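Local coordinates for carboxymuconolactone decarboxylase family protein (Methanocaldococcus jannaschii, PDB 3D7I) that belongs to the carboxymuconolactone decarboxylase family and may act as a peroxiredoxin-like oxidoreductase, possibly in oxygen detoxification, at residues Lys45-Ile49 with Gln64-Ala68. Residue numbers count along the deposited sequence, not the author numbering.
Sequences KLIAI and QMKSA
An antiparallel helical hairpin in this all-helical, AhpD-like fold brings Lys-45 to Ile-49, on helix 41-53, against Gln-64 to Ala-68, on helix 58-72. Both segments are regular alpha-helix, with phi near -60° and psi between -36° and -50°. Their axes run 160° apart in direction (signed crossing angle -160°) and approach to 9.9 Å. CA of Lys-45 lies 6.7 Å from CA of Ala-68, and CA of Ile-49 lies 5.9 Å from CA of Gln-64, which fixes the register.

Ile-49 and Gln-64 give up the most area, 80 and 77 Å² of the 294 Å² buried in all. The CA-to-CB bond of Ile-49 points sideways, but the mt rotamer (chi1 -68°, chi2 161°) carries CD1 to 3.8 Å from CB of Ala-68, while CG2 stands 4.2 Å from CG of Met-65, modelled as selenomethionine. The mtt chain of Met-65 extends into the core, where helices 76-90 and 92-104 pack on it. Ile-49 also touches Val-82, so the apolar side of the hairpin is continuous with the helical core. Ala-48 also packs against Val-85 of a second subunit, so helix 41-53 takes part in a subunit interface, where Ile-47 meets Ile-47 of that subunit.

Across the polar margin no hydrogen bond links the segments. Gln-64 (chi1 -90°, chi2 -73°) points its CA-to-CB bond toward helix 41-53, and Lys-45, mmtt, runs alongside it. OE1 of Gln-64 is buried without a polar partner, 4.0 Å from CD of Lys-45 and 3.7 Å from CB of Ala-48.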
ATOM      1  N   LYS B  45     -12.170  -0.315 -17.939  1.00 23.49           N
ATOM      2  CA  LYS B  45     -12.589  -1.308 -16.948  1.00 22.94           C
ATOM      3  C   LYS B  45     -11.525  -2.386 -16.721  1.00 23.73           C
ATOM      4  O   LYS B  45     -11.342  -2.839 -15.600  1.00 23.97           O
ATOM      5  CB  LYS B  45     -13.925  -1.949 -17.348  1.00 26.12           C
ATOM      6  CG  LYS B  45     -15.084  -1.035 -17.021  1.00 37.14           C
ATOM      7  CD  LYS B  45     -15.392  -1.011 -15.516  1.00 40.63           C
ATOM      8  CE  LYS B  45     -16.493   0.013 -15.236  1.00 46.64           C
ATOM      9  NZ  LYS B  45     -16.851   0.130 -13.790  1.00 41.05           N
ATOM     10  N   LEU B  46     -10.826  -2.773 -17.782  1.00 22.77           N
ATOM     11  CA  LEU B  46      -9.667  -3.695 -17.666  1.00 22.94           C
ATOM     12  C   LEU B  46      -8.558  -3.094 -16.807  1.00 20.00           C
ATOM     13  O   LEU B  46      -7.969  -3.764 -15.955  1.00 21.82           O
ATOM     14  CB  LEU B  46      -9.138  -4.100 -19.060  1.00 24.89           C
ATOM     15  CG  LEU B  46     -10.076  -4.978 -19.905  1.00 24.96           C
ATOM     16  CD1 LEU B  46      -9.580  -5.102 -21.346  1.00 25.24           C
ATOM     17  CD2 LEU B  46     -10.243  -6.376 -19.287  1.00 26.64           C
ATOM     18  N   ILE B  47      -8.304  -1.799 -16.993  1.00 20.74           N
ATOM     19  CA  ILE B  47      -7.378  -1.070 -16.154  1.00 21.62           C
ATOM     20  C   ILE B  47      -7.835  -1.070 -14.691  1.00 20.78           C
ATOM     21  O   ILE B  47      -7.036  -1.297 -13.785  1.00 21.91           O
ATOM     22  CB  ILE B  47      -7.183   0.369 -16.684  1.00 22.08           C
ATOM     23  CG1 ILE B  47      -6.465   0.359 -18.043  1.00 24.84           C
ATOM     24  CG2 ILE B  47      -6.387   1.253 -15.678  1.00 22.38           C
ATOM     25  CD1 ILE B  47      -6.633   1.679 -18.842  1.00 22.86           C
ATOM     26  N   ALA B  48      -9.135  -0.833 -14.475  1.00 21.87           N
ATOM     27  CA  ALA B  48      -9.688  -0.817 -13.118  1.00 21.24           C
ATOM     28  C   ALA B  48      -9.477  -2.181 -12.443  1.00 21.15           C
ATOM     29  O   ALA B  48      -9.101  -2.251 -11.279  1.00 23.10           O
ATOM     30  CB  ALA B  48     -11.190  -0.419 -13.140  1.00 21.67           C
ATOM     31  N   ILE B  49      -9.710  -3.265 -13.183  1.00 23.22           N
ATOM     32  CA  ILE B  49      -9.471  -4.621 -12.656  1.00 23.42           C
ATOM     33  C   ILE B  49      -8.031  -4.764 -12.233  1.00 22.45           C
ATOM     34  O   ILE B  49      -7.754  -5.243 -11.148  1.00 22.38           O
ATOM     35  CB  ILE B  49      -9.858  -5.726 -13.666  1.00 22.22           C
ATOM     36  CG1 ILE B  49     -11.371  -5.766 -13.889  1.00 26.05           C
ATOM     37  CG2 ILE B  49      -9.411  -7.141 -13.173  1.00 25.18           C
ATOM     38  CD1 ILE B  49     -11.768  -6.478 -15.172  1.00 25.14           C
ATOM     39  N   GLN B  64     -15.340  -6.107  -9.223  1.00 35.90           N
ATOM     40  CA  GLN B  64     -14.886  -5.518 -10.485  1.00 36.26           C
ATOM     41  C   GLN B  64     -14.943  -6.558 -11.588  1.00 33.33           C
ATOM     42  O   GLN B  64     -15.353  -6.257 -12.698  1.00 33.91           O
ATOM     43  CB  GLN B  64     -13.459  -4.924 -10.407  1.00 39.20           C
ATOM     44  CG  GLN B  64     -13.356  -3.436  -9.994  1.00 44.45           C
ATOM     45  CD  GLN B  64     -13.811  -2.444 -11.070  1.00 44.95           C
ATOM     46  OE1 GLN B  64     -13.876  -2.761 -12.259  1.00 62.12           O
ATOM     47  NE2 GLN B  64     -14.111  -1.228 -10.648  1.00 63.66           N
HETATM   48  N   MSE B  65     -14.490  -7.779 -11.299  1.00 30.47           N
HETATM   49  CA  MSE B  65     -14.448  -8.813 -12.308  1.00 26.68           C
HETATM   50  C   MSE B  65     -15.860  -9.195 -12.743  1.00 29.86           C
HETATM   51  O   MSE B  65     -16.143  -9.298 -13.948  1.00 28.23           O
HETATM   52  CB  MSE B  65     -13.721 -10.048 -11.773  1.00 23.18           C
HETATM   53  CG  MSE B  65     -12.195  -9.836 -11.621  1.00 22.57           C
HETATM   54 SE   MSE B  65     -11.404 -11.483 -11.113  0.75 22.23          SE
HETATM   55  CE  MSE B  65      -9.561 -10.878 -11.049  1.00 22.00           C
ATOM     56  N   LYS B  66     -16.734  -9.396 -11.754  1.00 32.32           N
ATOM     57  CA  LYS B  66     -18.126  -9.815 -12.015  1.00 34.88           C
ATOM     58  C   LYS B  66     -18.848  -8.784 -12.874  1.00 34.19           C
ATOM     59  O   LYS B  66     -19.451  -9.127 -13.886  1.00 35.31           O
ATOM     60  CB  LYS B  66     -18.887 -10.032 -10.701  1.00 35.46           C
ATOM     61  CG  LYS B  66     -18.606 -11.352 -10.029  1.00 40.38           C
ATOM     62  N   SER B  67     -18.765  -7.525 -12.475  1.00 36.71           N
ATOM     63  CA  SER B  67     -19.407  -6.434 -13.212  0.50 37.97           C
ATOM     64  C   SER B  67     -18.872  -6.308 -14.633  1.00 39.15           C
ATOM     65  O   SER B  67     -19.628  -6.118 -15.570  1.00 40.37           O
ATOM     66  CB  SER B  67     -19.242  -5.105 -12.471  0.50 38.61           C
ATOM     67  OG  SER B  67     -17.877  -4.817 -12.214  0.50 37.08           O
ATOM     68  N   ALA B  68     -17.559  -6.414 -14.797  1.00 37.33           N
ATOM     69  CA  ALA B  68     -16.974  -6.358 -16.133  1.00 35.90           C
ATOM     70  C   ALA B  68     -17.517  -7.448 -17.048  1.00 33.63           C
ATOM     71  O   ALA B  68     -17.789  -7.211 -18.229  1.00 33.38           O
ATOM     72  CB  ALA B  68     -15.451  -6.467 -16.050  1.00 35.08           C
TER